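Local atomic coordinates of Zn-dependent hydrolase, glyoxylase (Echinicola vietnamensis, PDB entry 6T5K), a protein that probably hydrolyses beta-lactam antibiotics to substituted beta-amino acids, as a monomeric zinc-dependent class B beta-lactamase. Residues G58-F70 / T146-Y158. Numbering follows the deposited sequence.
Sequences GMIVISDGEAVVF and TLKVGTKAVFVHY. With EDO (1,2-ethanediol), chain E.
The hairpin 58-70, from one sheet of the metallo-beta-lactamase sandwich, packs face to face on the hairpin 146-158 of the other, with strands 58-63 and 152-157 nearly antiparallel (165°) at 8.4 Å between axes and the two turns meeting at Asp64 and Gly150. At that end the bonds are polar. Asp64 OD2 is gripped by three donors: Thr151 N at 2.8 Å in a nearly straight bond (169°) and Thr151 OG1 at 2.7 Å come from one side of the carboxylate plane, Ser63 OG from the other. Threonine suits the corner because its hydroxyl, set between backbone N and carbonyl carbon (chi1 62°), joins its own N-H on one oxygen. Glu66 reaches over with an extended chain, and its OE1 accepts Gly150 N at 2.9 Å from above the carboxylate plane; Asn94 also binds OE1. Gly150, with positive phi, brings its bare CA against Ser63 O. Along Lys152, CD and CE pass Ser63 OG, leaving NZ for a salt bridge with Asp174.

Inward, valines, beta-branched and so suited to strands, pack with the long-reaching Phe70 ring. In the conformers described, Val149 CG1 lies under the Ser63-Glu66 backbone pair, 3.5 Å from Glu66 O, while Val154 CG1 meets Val68 CG1 tip to tip at 3.9 Å. Val154 CG2, anti to the backbone N, touches Phe70 CZ at 3.5 Å, and CG1 sits in plane at the ring's edge. Val156 CG2 slides past Phe70 CE2.

The carboxylates, probably ionised, thus tie the turns by accepting N-H groups and, at Asp64, hydroxyls, whereas hydrophobic packing joins the sheets toward the zinc site, about 12 Å from the Phe70 side chain.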
loop_
_atom_site.group_PDB
_atom_site.type_symbol
_atom_site.label_atom_id
_atom_site.label_comp_id
_atom_site.label_asym_id
_atom_site.label_seq_id
_atom_site.Cartn_x
_atom_site.Cartn_y
_atom_site.Cartn_z
ATOM N N GLY A 58 -2.730 -4.184 1.300
ATOM C CA GLY A 58 -1.508 -3.803 0.629
ATOM C C GLY A 58 -1.536 -4.332 -0.791
ATOM O O GLY A 58 -2.521 -4.927 -1.240
ATOM N N MET A 59 -0.436 -4.113 -1.489
ATOM C CA MET A 59 -0.342 -4.489 -2.894
ATOM C C MET A 59 0.919 -5.322 -3.078
ATOM O O MET A 59 1.926 -5.077 -2.421
ATOM C CB MET A 59 -0.289 -3.247 -3.806
ATOM C CG MET A 59 -0.137 -3.597 -5.297
ATOM S SD MET A 59 -0.337 -2.166 -6.403
ATOM C CE MET A 59 1.204 -1.305 -6.138
ATOM N N ILE A 60 0.850 -6.301 -3.966
ATOM C CA ILE A 60 2.016 -7.009 -4.469
ATOM C C ILE A 60 2.053 -6.789 -5.969
ATOM O O ILE A 60 1.039 -6.981 -6.649
ATOM C CB ILE A 60 1.959 -8.518 -4.176
ATOM C CG1 ILE A 60 1.471 -8.787 -2.765
ATOM C CG2 ILE A 60 3.350 -9.134 -4.395
ATOM C CD1 ILE A 60 1.152 -10.223 -2.541
ATOM N N VAL A 61 3.210 -6.389 -6.490
ATOM C CA VAL A 61 3.455 -6.361 -7.921
ATOM C C VAL A 61 4.380 -7.521 -8.231
ATOM O O VAL A 61 5.401 -7.677 -7.560
ATOM C CB VAL A 61 4.079 -5.027 -8.342
ATOM C CG1 VAL A 61 4.276 -4.990 -9.866
ATOM C CG2 VAL A 61 3.202 -3.893 -7.838
ATOM N N ILE A 62 4.007 -8.341 -9.218
ATOM C CA ILE A 62 4.773 -9.529 -9.598
ATOM C C ILE A 62 5.016 -9.487 -11.102
ATOM O O ILE A 62 4.072 -9.357 -11.891
ATOM C CB ILE A 62 4.057 -10.832 -9.197
ATOM C CG1 ILE A 62 3.745 -10.832 -7.698
ATOM C CG2 ILE A 62 4.917 -12.036 -9.550
ATOM C CD1 ILE A 62 2.966 -12.059 -7.195
ATOM N N SER A 63 6.275 -9.626 -11.507
ATOM C CA SER A 63 6.583 -9.725 -12.931
ATOM C C SER A 63 7.888 -10.479 -13.074
ATOM O O SER A 63 8.841 -10.223 -12.332
ATOM C CB SER A 63 6.709 -8.332 -13.573
ATOM O OG SER A 63 6.751 -8.367 -14.995
ATOM N N ASP A 64 7.921 -11.402 -14.034
ATOM C CA ASP A 64 9.137 -12.124 -14.380
ATOM C C ASP A 64 9.804 -12.780 -13.173
ATOM O O ASP A 64 11.027 -12.761 -13.031
ATOM C CB ASP A 64 10.095 -11.196 -15.122
ATOM C CG ASP A 64 9.371 -10.342 -16.159
ATOM O OD1 ASP A 64 8.857 -10.922 -17.150
ATOM O OD2 ASP A 64 9.288 -9.095 -15.954
ATOM N N GLY A 65 8.993 -13.366 -12.291
ATOM C CA GLY A 65 9.498 -14.097 -11.146
ATOM C C GLY A 65 9.983 -13.242 -10.011
ATOM O O GLY A 65 10.607 -13.775 -9.081
ATOM N N GLU A 66 9.704 -11.943 -10.041
ATOM C CA GLU A 66 10.119 -11.021 -9.000
ATOM C C GLU A 66 8.902 -10.291 -8.456
ATOM O O GLU A 66 7.883 -10.162 -9.133
ATOM C CB GLU A 66 11.142 -10.014 -9.553
ATOM C CG GLU A 66 12.377 -10.702 -10.112
ATOM C CD GLU A 66 13.466 -9.762 -10.616
ATOM O OE1 GLU A 66 13.369 -8.548 -10.360
ATOM O OE2 GLU A 66 14.422 -10.264 -11.252
ATOM N N ALA A 67 9.010 -9.843 -7.210
ATOM C CA ALA A 67 7.895 -9.192 -6.549
ATOM C C ALA A 67 8.361 -8.021 -5.700
ATOM O O ALA A 67 9.461 -8.024 -5.134
ATOM C CB ALA A 67 7.170 -10.185 -5.650
ATOM N N VAL A 68 7.510 -6.995 -5.638
ATOM C CA VAL A 68 7.658 -5.910 -4.674
ATOM C C VAL A 68 6.363 -5.777 -3.890
ATOM O O VAL A 68 5.279 -5.855 -4.464
ATOM C CB VAL A 68 7.992 -4.594 -5.393
ATOM C CG1 VAL A 68 7.874 -3.419 -4.429
ATOM C CG2 VAL A 68 9.378 -4.687 -6.059
ATOM N N VAL A 69 6.476 -5.619 -2.576
ATOM C CA VAL A 69 5.320 -5.531 -1.693
ATOM C C VAL A 69 5.160 -4.100 -1.184
ATOM O O VAL A 69 6.133 -3.466 -0.766
ATOM C CB VAL A 69 5.466 -6.519 -0.525
ATOM C CG1 VAL A 69 4.295 -6.393 0.437
ATOM C CG2 VAL A 69 5.613 -7.938 -1.039
ATOM N N PHE A 70 3.925 -3.615 -1.203
ATOM C CA PHE A 70 3.543 -2.341 -0.613
ATOM C C PHE A 70 2.709 -2.638 0.613
ATOM O O PHE A 70 1.639 -3.246 0.498
ATOM C CB PHE A 70 2.726 -1.496 -1.590
ATOM C CG PHE A 70 3.564 -0.867 -2.661
ATOM C CD1 PHE A 70 4.012 -1.615 -3.728
ATOM C CD2 PHE A 70 3.953 0.479 -2.575
ATOM C CE1 PHE A 70 4.802 -1.047 -4.688
ATOM C CE2 PHE A 70 4.760 1.014 -3.522
ATOM C CZ PHE A 70 5.153 0.260 -4.599
ATOM N N THR A 146 12.194 4.540 -7.768
ATOM C CA THR A 146 11.936 3.517 -8.763
ATOM C C THR A 146 12.427 2.184 -8.213
ATOM O O THR A 146 13.575 2.080 -7.771
ATOM C CB THR A 146 12.669 3.828 -10.062
ATOM O OG1 THR A 146 12.265 5.109 -10.549
ATOM C CG2 THR A 146 12.351 2.792 -11.082
ATOM N N LEU A 147 11.549 1.184 -8.224
ATOM C CA LEU A 147 11.898 -0.154 -7.772
ATOM C C LEU A 147 11.673 -1.131 -8.915
ATOM O O LEU A 147 10.548 -1.281 -9.413
ATOM C CB LEU A 147 11.074 -0.559 -6.559
ATOM C CG LEU A 147 11.383 0.209 -5.295
ATOM C CD1 LEU A 147 10.359 -0.139 -4.233
ATOM C CD2 LEU A 147 12.782 -0.056 -4.786
ATOM N N LYS A 148 12.741 -1.819 -9.296
ATOM C CA LYS A 148 12.675 -2.811 -10.350
ATOM C C LYS A 148 11.865 -4.016 -9.891
ATOM O O LYS A 148 12.011 -4.512 -8.763
ATOM C CB LYS A 148 14.097 -3.233 -10.722
ATOM C CG LYS A 148 14.216 -4.218 -11.852
ATOM C CD LYS A 148 15.673 -4.570 -12.139
ATOM C CE LYS A 148 15.831 -5.552 -13.294
ATOM N NZ LYS A 148 15.402 -4.901 -14.598
ATOM N N VAL A 149 11.009 -4.487 -10.795
ATOM C CA VAL A 149 10.227 -5.707 -10.622
ATOM C C VAL A 149 10.386 -6.473 -11.933
ATOM O O VAL A 149 9.689 -6.194 -12.914
ATOM C CB VAL A 149 8.745 -5.437 -10.334
ATOM C CG1 VAL A 149 8.052 -6.770 -10.058
ATOM C CG2 VAL A 149 8.552 -4.456 -9.168
ATOM N N GLY A 150 11.326 -7.403 -11.985
ATOM C CA GLY A 150 11.548 -8.089 -13.247
ATOM C C GLY A 150 11.928 -7.104 -14.333
ATOM O O GLY A 150 12.827 -6.274 -14.156
ATOM N N THR A 151 11.209 -7.166 -15.463
ATOM C CA THR A 151 11.479 -6.288 -16.588
ATOM C C THR A 151 10.714 -4.988 -16.491
ATOM O O THR A 151 10.787 -4.168 -17.405
ATOM C CB THR A 151 11.124 -6.972 -17.912
ATOM O OG1 THR A 151 9.723 -7.301 -17.978
ATOM C CG2 THR A 151 11.937 -8.228 -18.064
ATOM N N LYS A 152 9.977 -4.799 -15.418
ATOM C CA LYS A 152 9.145 -3.630 -15.214
ATOM C C LYS A 152 9.642 -2.887 -13.987
ATOM O O LYS A 152 10.656 -3.252 -13.372
ATOM C CB LYS A 152 7.690 -4.074 -15.047
ATOM C CG LYS A 152 7.153 -4.769 -16.282
ATOM C CD LYS A 152 5.716 -5.218 -16.111
ATOM C CE LYS A 152 5.243 -6.127 -17.237
ATOM N NZ LYS A 152 5.413 -5.431 -18.555
ATOM N N ALA A 153 8.899 -1.846 -13.610
ATOM C CA ALA A 153 9.186 -1.148 -12.373
ATOM C C ALA A 153 7.890 -0.674 -11.742
ATOM O O ALA A 153 6.870 -0.508 -12.416
ATOM C CB ALA A 153 10.077 0.072 -12.620
ATOM N N VAL A 154 7.946 -0.430 -10.438
ATOM C CA VAL A 154 6.893 0.244 -9.700
ATOM C C VAL A 154 7.536 1.487 -9.111
ATOM O O VAL A 154 8.730 1.506 -8.804
ATOM C CB VAL A 154 6.270 -0.685 -8.623
ATOM C CG1 VAL A 154 7.321 -1.097 -7.564
ATOM C CG2 VAL A 154 4.988 -0.061 -8.046
ATOM N N PHE A 155 6.728 2.528 -8.945
ATOM C CA PHE A 155 7.181 3.852 -8.540
ATOM C C PHE A 155 6.516 4.239 -7.235
ATOM O O PHE A 155 5.331 3.976 -7.024
ATOM C CB PHE A 155 6.841 4.849 -9.657
ATOM C CG PHE A 155 7.534 4.502 -10.944
ATOM C CD1 PHE A 155 8.805 4.983 -11.209
ATOM C CD2 PHE A 155 6.973 3.581 -11.816
ATOM C CE1 PHE A 155 9.481 4.604 -12.348
ATOM C CE2 PHE A 155 7.646 3.186 -12.946
ATOM C CZ PHE A 155 8.891 3.720 -13.238
ATOM N N VAL A 156 7.287 4.843 -6.348
ATOM C CA VAL A 156 6.765 5.303 -5.076
ATOM C C VAL A 156 6.920 6.808 -5.083
ATOM O O VAL A 156 7.978 7.308 -5.480
ATOM C CB VAL A 156 7.515 4.669 -3.886
ATOM C CG1 VAL A 156 6.649 4.800 -2.642
ATOM C CG2 VAL A 156 7.901 3.229 -4.164
ATOM N N HIS A 157 5.856 7.531 -4.729
ATOM C CA HIS A 157 5.854 8.971 -4.949
ATOM C C HIS A 157 5.144 9.684 -3.822
ATOM O O HIS A 157 4.072 9.255 -3.406
ATOM C CB HIS A 157 5.175 9.282 -6.281
ATOM C CG HIS A 157 5.461 10.639 -6.838
ATOM N ND1 HIS A 157 6.075 10.808 -8.056
ATOM C CD2 HIS A 157 5.173 11.879 -6.383
ATOM C CE1 HIS A 157 6.155 12.098 -8.329
ATOM N NE2 HIS A 157 5.631 12.770 -7.327
ATOM N N TYR A 158 5.771 10.760 -3.334
ATOM C CA TYR A 158 5.170 11.654 -2.354
ATOM C C TYR A 158 4.506 12.831 -3.063
ATOM O O TYR A 158 5.163 13.573 -3.805
ATOM C CB TYR A 158 6.239 12.156 -1.381
ATOM C CG TYR A 158 5.701 13.015 -0.289
ATOM C CD1 TYR A 158 4.888 12.474 0.718
ATOM C CD2 TYR A 158 5.997 14.380 -0.245
ATOM C CE1 TYR A 158 4.383 13.254 1.723
ATOM C CE2 TYR A 158 5.496 15.179 0.772
ATOM C CZ TYR A 158 4.700 14.605 1.750
ATOM O OH TYR A 158 4.214 15.390 2.742
HETATM C C1 EDO E . 14.220 -3.338 -6.283
HETATM O O1 EDO E . 14.176 -4.332 -7.292
HETATM C C2 EDO E . 15.439 -2.451 -6.543
HETATM O O2 EDO E . 15.182 -1.561 -7.647
#